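Local coordinates for nucleoporin NUP145 (PDB 5HB6), which is a nuclear pore complex component, probably both scaffold and docking site for transport factors, represented here by its autopeptidase domain, at residues E32-V37 with V58-R63; L86-H91 with V129-V134. The protein carries 1 engineered substitution. All coordinates share one frame; numbering follows the deposited sequence. Where two conformers were deposited one is given.

Contact 1: E32-V37 with V58-R63; sequences ENVGSV and VILEPR
Both methyls of V34 lie over one face of the flat peptide group that joins E61 to P62. V34 CG1 stands almost directly above the carbonyl oxygen, 3.3 Å from E61 O, while V34 CG2 sits over the other half of the group, 3.9 Å from P62 N. At the rim of the proline ring, P62 CD comes within 4.1 Å of V34 CG2. The torsion explains the straddle: CG1 is anti to the backbone N (chi1 176°), which puts CG2 beside that N and spreads the two branches across the peptide. CG1 also reaches back to L60, 3.9 Å from L60 CB.

V34 takes this position at a classic beta bulge, in which V34 and G35 together face R31 at the entry to strand 35-39. The backbone angles of G35 call for glycine, since a CB there would jam against the carbonyl O of V34. R31 serves the other segment as well, its NH1 bonding L60 O, and the Y4 hydroxyl holds L60 N.

Beyond the bulge, L60 divides its two tips: CD1 lies 4.1 Å from G35 O, and CD2 meets V37 CG2 at 4.0 Å, the two side chains crossing obliquely. A65, from the partner strand of the 58-61 hairpin, also touches L60 and V37, so the hairpin packs on the main sheet through apolar groups here, with the R31 and Y4 bonds as polar ties. Polar joining across the segments is left to one water, which donates to V34 O and accepts from R63 N, each at 2.8 Å.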
ATOM      1  N   GLU A  32       6.023  -8.904  -4.453  0.59 12.69           N
ATOM      2  CA  GLU A  32       7.351  -8.841  -5.033  0.59 14.86           C
ATOM      3  C   GLU A  32       7.318  -8.097  -6.361  0.59 13.26           C
ATOM      4  O   GLU A  32       6.398  -8.269  -7.167  0.59 13.38           O
ATOM      5  CB  GLU A  32       7.866 -10.259  -5.287  0.59 16.98           C
ATOM      6  CG  GLU A  32       7.983 -11.107  -4.047  0.59 23.37           C
ATOM      7  CD  GLU A  32       8.348 -12.554  -4.353  0.59 29.78           C
ATOM      8  OE1 GLU A  32       8.865 -13.228  -3.440  0.59 32.10           O
ATOM      9  OE2 GLU A  32       8.107 -13.023  -5.491  0.59 31.57           O
ATOM     10  N   ASN A  33       8.312  -7.238  -6.555  1.00 14.81           N
ATOM     11  CA  ASN A  33       8.481  -6.476  -7.782  1.00 15.82           C
ATOM     12  C   ASN A  33       7.444  -5.378  -7.938  1.00 14.53           C
ATOM     13  O   ASN A  33       7.364  -4.752  -9.000  1.00 15.79           O
ATOM     14  CB  ASN A  33       8.542  -7.382  -9.023  1.00 18.68           C
ATOM     15  CG  ASN A  33       9.608  -8.407  -8.901  1.00 21.77           C
ATOM     16  OD1 ASN A  33      10.770  -8.070  -8.684  1.00 23.98           O
ATOM     17  ND2 ASN A  33       9.218  -9.667  -8.930  1.00 22.16           N
ATOM     18  N   VAL A  34       6.664  -5.098  -6.897  1.00 12.32           N
ATOM     19  CA  VAL A  34       5.678  -4.023  -6.956  1.00 12.07           C
ATOM     20  C   VAL A  34       5.850  -3.053  -5.794  1.00 11.36           C
ATOM     21  O   VAL A  34       6.040  -1.859  -5.998  1.00 11.35           O
ATOM     22  CB  VAL A  34       4.228  -4.542  -7.024  1.00 14.40           C
ATOM     23  CG1 VAL A  34       3.229  -3.369  -6.984  1.00 15.85           C
ATOM     24  CG2 VAL A  34       4.031  -5.433  -8.241  1.00 16.29           C
ATOM     25  N   GLY A  35       5.734  -3.548  -4.568  1.00 12.12           N
ATOM     26  CA  GLY A  35       5.801  -2.680  -3.406  1.00 12.56           C
ATOM     27  C   GLY A  35       4.872  -3.177  -2.327  1.00 12.40           C
ATOM     28  O   GLY A  35       4.614  -4.386  -2.221  1.00 13.32           O
ATOM     29  N   SER A  36       4.380  -2.245  -1.502  1.00 11.68           N
ATOM     30  CA  SER A  36       3.669  -2.626  -0.297  1.00 12.49           C
ATOM     31  C   SER A  36       2.706  -1.542   0.136  1.00 11.53           C
ATOM     32  O   SER A  36       2.877  -0.360  -0.173  1.00 11.65           O
ATOM     33  CB  SER A  36       4.638  -2.951   0.853  1.00 13.57           C
ATOM     34  OG  SER A  36       5.416  -1.805   1.142  1.00 15.86           O
ATOM     35  N   VAL A  37       1.704  -1.985   0.902  1.00 12.72           N
ATOM     36  CA  VAL A  37       0.764  -1.116   1.604  1.00 12.30           C
ATOM     37  C   VAL A  37       0.842  -1.498   3.084  1.00 12.34           C
ATOM     38  O   VAL A  37       0.592  -2.651   3.454  1.00 13.37           O
ATOM     39  CB  VAL A  37      -0.667  -1.304   1.082  1.00 13.59           C
ATOM     40  CG1 VAL A  37      -1.630  -0.393   1.807  1.00 15.00           C
ATOM     41  CG2 VAL A  37      -0.729  -1.099  -0.411  1.00 14.92           C
ATOM     42  N   VAL A  58      -6.984  -6.229  -1.992  1.00 16.87           N
ATOM     43  CA  VAL A  58      -5.795  -5.414  -2.208  1.00 15.09           C
ATOM     44  C   VAL A  58      -5.169  -5.872  -3.514  1.00 15.24           C
ATOM     45  O   VAL A  58      -4.778  -7.036  -3.647  1.00 16.84           O
ATOM     46  CB  VAL A  58      -4.808  -5.519  -1.034  1.00 15.47           C
ATOM     47  CG1 VAL A  58      -3.576  -4.651  -1.300  1.00 16.14           C
ATOM     48  CG2 VAL A  58      -5.494  -5.154   0.287  1.00 16.02           C
ATOM     49  N   ILE A  59      -5.053  -4.951  -4.468  1.00 16.02           N
ATOM     50  CA  ILE A  59      -4.503  -5.260  -5.786  1.00 16.21           C
ATOM     51  C   ILE A  59      -3.230  -4.455  -5.939  1.00 15.55           C
ATOM     52  O   ILE A  59      -3.264  -3.216  -5.868  1.00 16.50           O
ATOM     53  CB  ILE A  59      -5.473  -4.943  -6.936  1.00 20.02           C
ATOM     54  CG1 ILE A  59      -6.749  -5.766  -6.798  1.00 22.93           C
ATOM     55  CG2 ILE A  59      -4.842  -5.298  -8.256  1.00 22.21           C
ATOM     56  CD1 ILE A  59      -7.794  -5.115  -5.996  1.00 25.42           C
ATOM     57  N   LEU A  60      -2.127  -5.156  -6.180  1.00 15.41           N
ATOM     58  CA  LEU A  60      -0.817  -4.554  -6.379  1.00 13.96           C
ATOM     59  C   LEU A  60      -0.314  -4.949  -7.756  1.00 14.39           C
ATOM     60  O   LEU A  60      -0.028  -6.112  -8.011  1.00 15.95           O
ATOM     61  CB  LEU A  60       0.144  -5.019  -5.284  1.00 14.00           C
ATOM     62  CG  LEU A  60      -0.182  -4.443  -3.910  1.00 16.29           C
ATOM     63  CD1 LEU A  60       0.618  -5.105  -2.818  1.00 15.40           C
ATOM     64  CD2 LEU A  60       0.107  -2.958  -3.879  1.00 19.67           C
ATOM     65  N   GLU A  61      -0.197  -3.973  -8.636  0.55 12.88           N
ATOM     66  CA  GLU A  61       0.477  -4.139  -9.913  0.55 14.45           C
ATOM     67  C   GLU A  61       1.467  -2.998 -10.041  0.55 12.89           C
ATOM     68  O   GLU A  61       1.376  -2.012  -9.294  0.55 11.33           O
ATOM     69  CB  GLU A  61      -0.518  -4.131 -11.086  0.55 18.25           C
ATOM     70  CG  GLU A  61      -1.521  -5.287 -10.999  0.55 21.59           C
ATOM     71  CD  GLU A  61      -2.542  -5.289 -12.119  0.55 26.31           C
ATOM     72  OE1 GLU A  61      -2.718  -4.236 -12.767  0.55 27.48           O
ATOM     73  OE2 GLU A  61      -3.166  -6.347 -12.338  0.55 27.92           O
ATOM     74  N   PRO A  62       2.451  -3.102 -10.936  1.00 14.16           N
ATOM     75  CA  PRO A  62       3.494  -2.073 -10.967  1.00 13.17           C
ATOM     76  C   PRO A  62       2.904  -0.677 -11.022  1.00 12.86           C
ATOM     77  O   PRO A  62       2.062  -0.355 -11.854  1.00 13.67           O
ATOM     78  CB  PRO A  62       4.301  -2.426 -12.216  1.00 14.76           C
ATOM     79  CG  PRO A  62       4.174  -3.906 -12.303  1.00 16.26           C
ATOM     80  CD  PRO A  62       2.714  -4.152 -11.942  1.00 15.87           C
ATOM     81  N   ARG A  63       3.314   0.143 -10.059  1.00 11.94           N
ATOM     82  CA  ARG A  63       2.927   1.541  -9.966  1.00 11.91           C
ATOM     83  C   ARG A  63       1.455   1.730  -9.641  1.00 12.34           C
ATOM     84  O   ARG A  63       0.902   2.806  -9.863  1.00 12.87           O
ATOM     85  CB  ARG A  63       3.324   2.311 -11.219  1.00 12.53           C
ATOM     86  CG  ARG A  63       4.824   2.160 -11.526  1.00 12.60           C
ATOM     87  CD  ARG A  63       5.261   2.960 -12.741  1.00 12.59           C
ATOM     88  NE  ARG A  63       5.004   4.380 -12.485  1.00 12.25           N
ATOM     89  CZ  ARG A  63       4.728   5.283 -13.412  1.00 11.99           C
ATOM     90  NH1 ARG A  63       4.689   4.949 -14.690  1.00 12.70           N
ATOM     91  NH2 ARG A  63       4.470   6.517 -13.068  1.00 13.17           N
TER
HETATM   92  O   HOH W   1       5.439  -0.538  -8.419  1.00 12.20           O

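Contact 2: L86-H91 with V129-V134; sequences LISLEH and VWAFSV
I87 O is gripped by F132 N at 2.9 Å and by the CA-H of A131, whose CA lies 3.2 Å away. The return bond, I87 N to F132 O, is shorter at 2.8 Å and nearly straight (174°), and L89 and W130 exchange a second pair, binding strands 85-89 and 129-134 antiparallel in the six-stranded sheet of the autopeptidase domain.

On the I87 and L89 face, the F132 ring takes I87 CB over one face, nearer its border than its middle, in a CH-pi contact 4.1 Å from the ring centroid. I87 CG2 closes to 3.6 Å from F132 CZ, while L89 CD1 and V134 CG1 approach at the ring edge, in its plane. CG of F132 lies between its own N and carbonyl carbon (chi1 57°), and CD1 sits above the centre of one face of the W130 indole. An alanine in place of this phenylalanine would probably open a gap against I87 and L89 and leave the indole without that cover.

The other face is mixed: L86 CD1 and S88 OG pack on A131 CB, while buried S133 OG is hydrogen-bonded to E121 and K40. Backbone polarity is thus spent within the sheet, and one face is left to hydrocarbon packing.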
ATOM      1  N   LEU A  86       0.555   3.667   4.410  0.84 11.05           N
ATOM      2  CA  LEU A  86       1.803   4.070   3.792  0.84  9.80           C
ATOM      3  C   LEU A  86       2.048   3.141   2.620  0.84  9.69           C
ATOM      4  O   LEU A  86       2.225   1.926   2.806  0.84 10.55           O
ATOM      5  CB  LEU A  86       2.938   4.001   4.812  0.84 12.24           C
ATOM      6  CG  LEU A  86       4.366   4.168   4.260  0.84 15.95           C
ATOM      7  CD1 LEU A  86       4.609   5.555   3.794  0.84 18.02           C
ATOM      8  CD2 LEU A  86       5.408   3.841   5.344  0.84 17.37           C
ATOM      9  N   ILE A  87       2.130   3.714   1.423  1.00 11.00           N
ATOM     10  CA  ILE A  87       2.242   2.943   0.184  1.00 11.03           C
ATOM     11  C   ILE A  87       3.634   3.176  -0.364  1.00 10.59           C
ATOM     12  O   ILE A  87       4.085   4.320  -0.442  1.00 11.76           O
ATOM     13  CB  ILE A  87       1.167   3.388  -0.819  1.00 12.16           C
ATOM     14  CG1 ILE A  87      -0.215   3.119  -0.225  1.00 14.70           C
ATOM     15  CG2 ILE A  87       1.350   2.701  -2.146  1.00 12.55           C
ATOM     16  CD1 ILE A  87      -1.318   3.693  -1.045  1.00 17.54           C
ATOM     17  N   SER A  88       4.309   2.105  -0.758  1.00 10.26           N
ATOM     18  CA  SER A  88       5.658   2.213  -1.301  1.00 11.39           C
ATOM     19  C   SER A  88       5.661   1.486  -2.629  1.00 11.56           C
ATOM     20  O   SER A  88       5.361   0.293  -2.666  1.00 14.32           O
ATOM     21  CB  SER A  88       6.677   1.590  -0.324  1.00 13.19           C
ATOM     22  OG  SER A  88       6.602   2.220   0.942  1.00 14.88           O
ATOM     23  N   LEU A  89       6.008   2.196  -3.690  1.00 10.24           N
ATOM     24  CA  LEU A  89       5.919   1.663  -5.048  1.00 10.87           C
ATOM     25  C   LEU A  89       7.253   1.727  -5.768  1.00 10.71           C
ATOM     26  O   LEU A  89       7.823   2.807  -5.978  1.00 11.02           O
ATOM     27  CB  LEU A  89       4.887   2.411  -5.870  1.00 11.78           C
ATOM     28  CG  LEU A  89       3.448   2.233  -5.414  1.00 13.24           C
ATOM     29  CD1 LEU A  89       2.509   3.169  -6.132  1.00 14.68           C
ATOM     30  CD2 LEU A  89       2.976   0.804  -5.576  1.00 15.90           C
ATOM     31  N   GLU A  90       7.731   0.557  -6.185  1.00 10.89           N
ATOM     32  CA  GLU A  90       8.865   0.448  -7.090  1.00 11.34           C
ATOM     33  C   GLU A  90       8.538   1.059  -8.457  1.00 11.01           C
ATOM     34  O   GLU A  90       7.383   1.352  -8.788  1.00 10.93           O
ATOM     35  CB  GLU A  90       9.256  -1.027  -7.293  1.00 12.45           C
ATOM     36  CG  GLU A  90       9.723  -1.689  -6.001  1.00 15.49           C
ATOM     37  CD  GLU A  90      10.149  -3.131  -6.170  1.00 19.99           C
ATOM     38  OE1 GLU A  90      10.463  -3.530  -7.302  1.00 20.68           O
ATOM     39  OE2 GLU A  90      10.159  -3.852  -5.165  1.00 23.84           O
ATOM     40  N   HIS A  91       9.593   1.297  -9.233  1.00 11.13           N
ATOM     41  CA  HIS A  91       9.462   1.681 -10.641  1.00 11.01           C
ATOM     42  C   HIS A  91       8.922   3.097 -10.813  1.00 11.29           C
ATOM     43  O   HIS A  91       8.277   3.403 -11.815  1.00 11.97           O
ATOM     44  CB  HIS A  91       8.625   0.682 -11.453  1.00 11.92           C
ATOM     45  CG  HIS A  91       8.871  -0.735 -11.076  1.00 12.18           C
ATOM     46  ND1 HIS A  91      10.107  -1.328 -11.168  1.00 12.83           N
ATOM     47  CD2 HIS A  91       8.047  -1.661 -10.547  1.00 12.80           C
ATOM     48  CE1 HIS A  91      10.035  -2.565 -10.715  1.00 13.51           C
ATOM     49  NE2 HIS A  91       8.790  -2.804 -10.348  1.00 13.65           N
ATOM     50  N   VAL A 129      12.024   3.811  -5.620  1.00 12.27           N
ATOM     51  CA  VAL A 129      10.843   3.623  -4.785  1.00 11.41           C
ATOM     52  C   VAL A 129      10.329   4.985  -4.331  1.00 11.98           C
ATOM     53  O   VAL A 129      11.045   5.771  -3.683  1.00 13.46           O
ATOM     54  CB  VAL A 129      11.148   2.737  -3.572  1.00 12.71           C
ATOM     55  CG1 VAL A 129       9.956   2.685  -2.599  1.00 14.26           C
ATOM     56  CG2 VAL A 129      11.470   1.331  -4.026  1.00 13.40           C
ATOM     57  N   TRP A 130       9.064   5.251  -4.621  1.00 11.15           N
ATOM     58  CA  TRP A 130       8.314   6.379  -4.077  1.00 10.67           C
ATOM     59  C   TRP A 130       7.388   5.872  -2.990  1.00 10.63           C
ATOM     60  O   TRP A 130       6.601   4.955  -3.220  1.00 10.96           O
ATOM     61  CB  TRP A 130       7.482   6.956  -5.224  1.00 11.68           C
ATOM     62  CG  TRP A 130       6.427   7.992  -4.876  1.00 10.94           C
ATOM     63  CD1 TRP A 130       6.444   8.972  -3.895  1.00 11.49           C
ATOM     64  CD2 TRP A 130       5.185   8.134  -5.542  1.00 11.10           C
ATOM     65  NE1 TRP A 130       5.304   9.711  -3.964  1.00 11.85           N
ATOM     66  CE2 TRP A 130       4.507   9.217  -4.957  1.00 11.50           C
ATOM     67  CE3 TRP A 130       4.594   7.459  -6.613  1.00 12.66           C
ATOM     68  CZ2 TRP A 130       3.247   9.626  -5.377  1.00 13.30           C
ATOM     69  CZ3 TRP A 130       3.348   7.858  -7.046  1.00 13.53           C
ATOM     70  CH2 TRP A 130       2.675   8.922  -6.415  1.00 13.97           C
ATOM     71  N   ALA A 131       7.483   6.494  -1.823  1.00 11.04           N
ATOM     72  CA  ALA A 131       6.627   6.169  -0.697  1.00 11.37           C
ATOM     73  C   ALA A 131       5.812   7.391  -0.339  1.00 11.29           C
ATOM     74  O   ALA A 131       6.312   8.520  -0.359  1.00 12.63           O
ATOM     75  CB  ALA A 131       7.432   5.692   0.495  1.00 12.22           C
ATOM     76  N   PHE A 132       4.552   7.150  -0.008  1.00 11.13           N
ATOM     77  CA  PHE A 132       3.641   8.227   0.331  1.00 11.54           C
ATOM     78  C   PHE A 132       2.530   7.674   1.208  1.00 11.37           C
ATOM     79  O   PHE A 132       2.226   6.473   1.165  1.00 11.50           O
ATOM     80  CB  PHE A 132       3.055   8.867  -0.933  1.00 12.83           C
ATOM     81  CG  PHE A 132       2.333   7.888  -1.834  1.00 12.91           C
ATOM     82  CD1 PHE A 132       3.028   7.131  -2.771  1.00 14.36           C
ATOM     83  CD2 PHE A 132       0.967   7.718  -1.736  1.00 13.50           C
ATOM     84  CE1 PHE A 132       2.374   6.236  -3.590  1.00 16.18           C
ATOM     85  CE2 PHE A 132       0.303   6.801  -2.574  1.00 14.30           C
ATOM     86  CZ  PHE A 132       1.013   6.056  -3.472  1.00 15.59           C
ATOM     87  N   SER A 133       1.904   8.553   1.977  1.00 11.66           N
ATOM     88  CA  SER A 133       0.766   8.167   2.790  1.00 12.69           C
ATOM     89  C   SER A 133      -0.530   8.627   2.130  1.00 12.56           C
ATOM     90  O   SER A 133      -0.588   9.630   1.417  1.00 13.84           O
ATOM     91  CB  SER A 133       0.859   8.756   4.196  1.00 14.14           C
ATOM     92  OG  SER A 133       1.821   8.086   4.992  1.00 16.07           O
ATOM     93  N   VAL A 134      -1.590   7.900   2.443  1.00 13.39           N
ATOM     94  CA  VAL A 134      -2.946   8.302   2.121  1.00 14.29           C
ATOM     95  C   VAL A 134      -3.739   8.235   3.418  1.00 14.88           C
ATOM     96  O   VAL A 134      -3.400   7.500   4.351  1.00 14.64           O
ATOM     97  CB  VAL A 134      -3.573   7.420   1.013  1.00 15.57           C
ATOM     98  CG1 VAL A 134      -2.747   7.517  -0.255  1.00 16.64           C
ATOM     99  CG2 VAL A 134      -3.731   5.970   1.462  1.00 16.05           C
TER

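In the fold
Both segments of contact 1 precede both of contact 2 in the chain; the contact centres are 9 Å apart and each lies about 7 Å from the centre of the chain. Strands 35-39 and 85-89 are neighbours in the same sheet, joined by a backbone hydrogen bond from S88 N to S36 O (2.9 Å), with N33 O hydrogen-bonded to H91 NE2 just beyond the strand ends. Contact 2 extends the sheet by one more strand, 129-134, whereas contact 1 sets a two-stranded hairpin against it. F137 touches V37 of the first contact and I87 of the second; it probably precedes the bond this autopeptidase family cuts, next to the engineered alanine, so both contacts probably border the self-cleavage site.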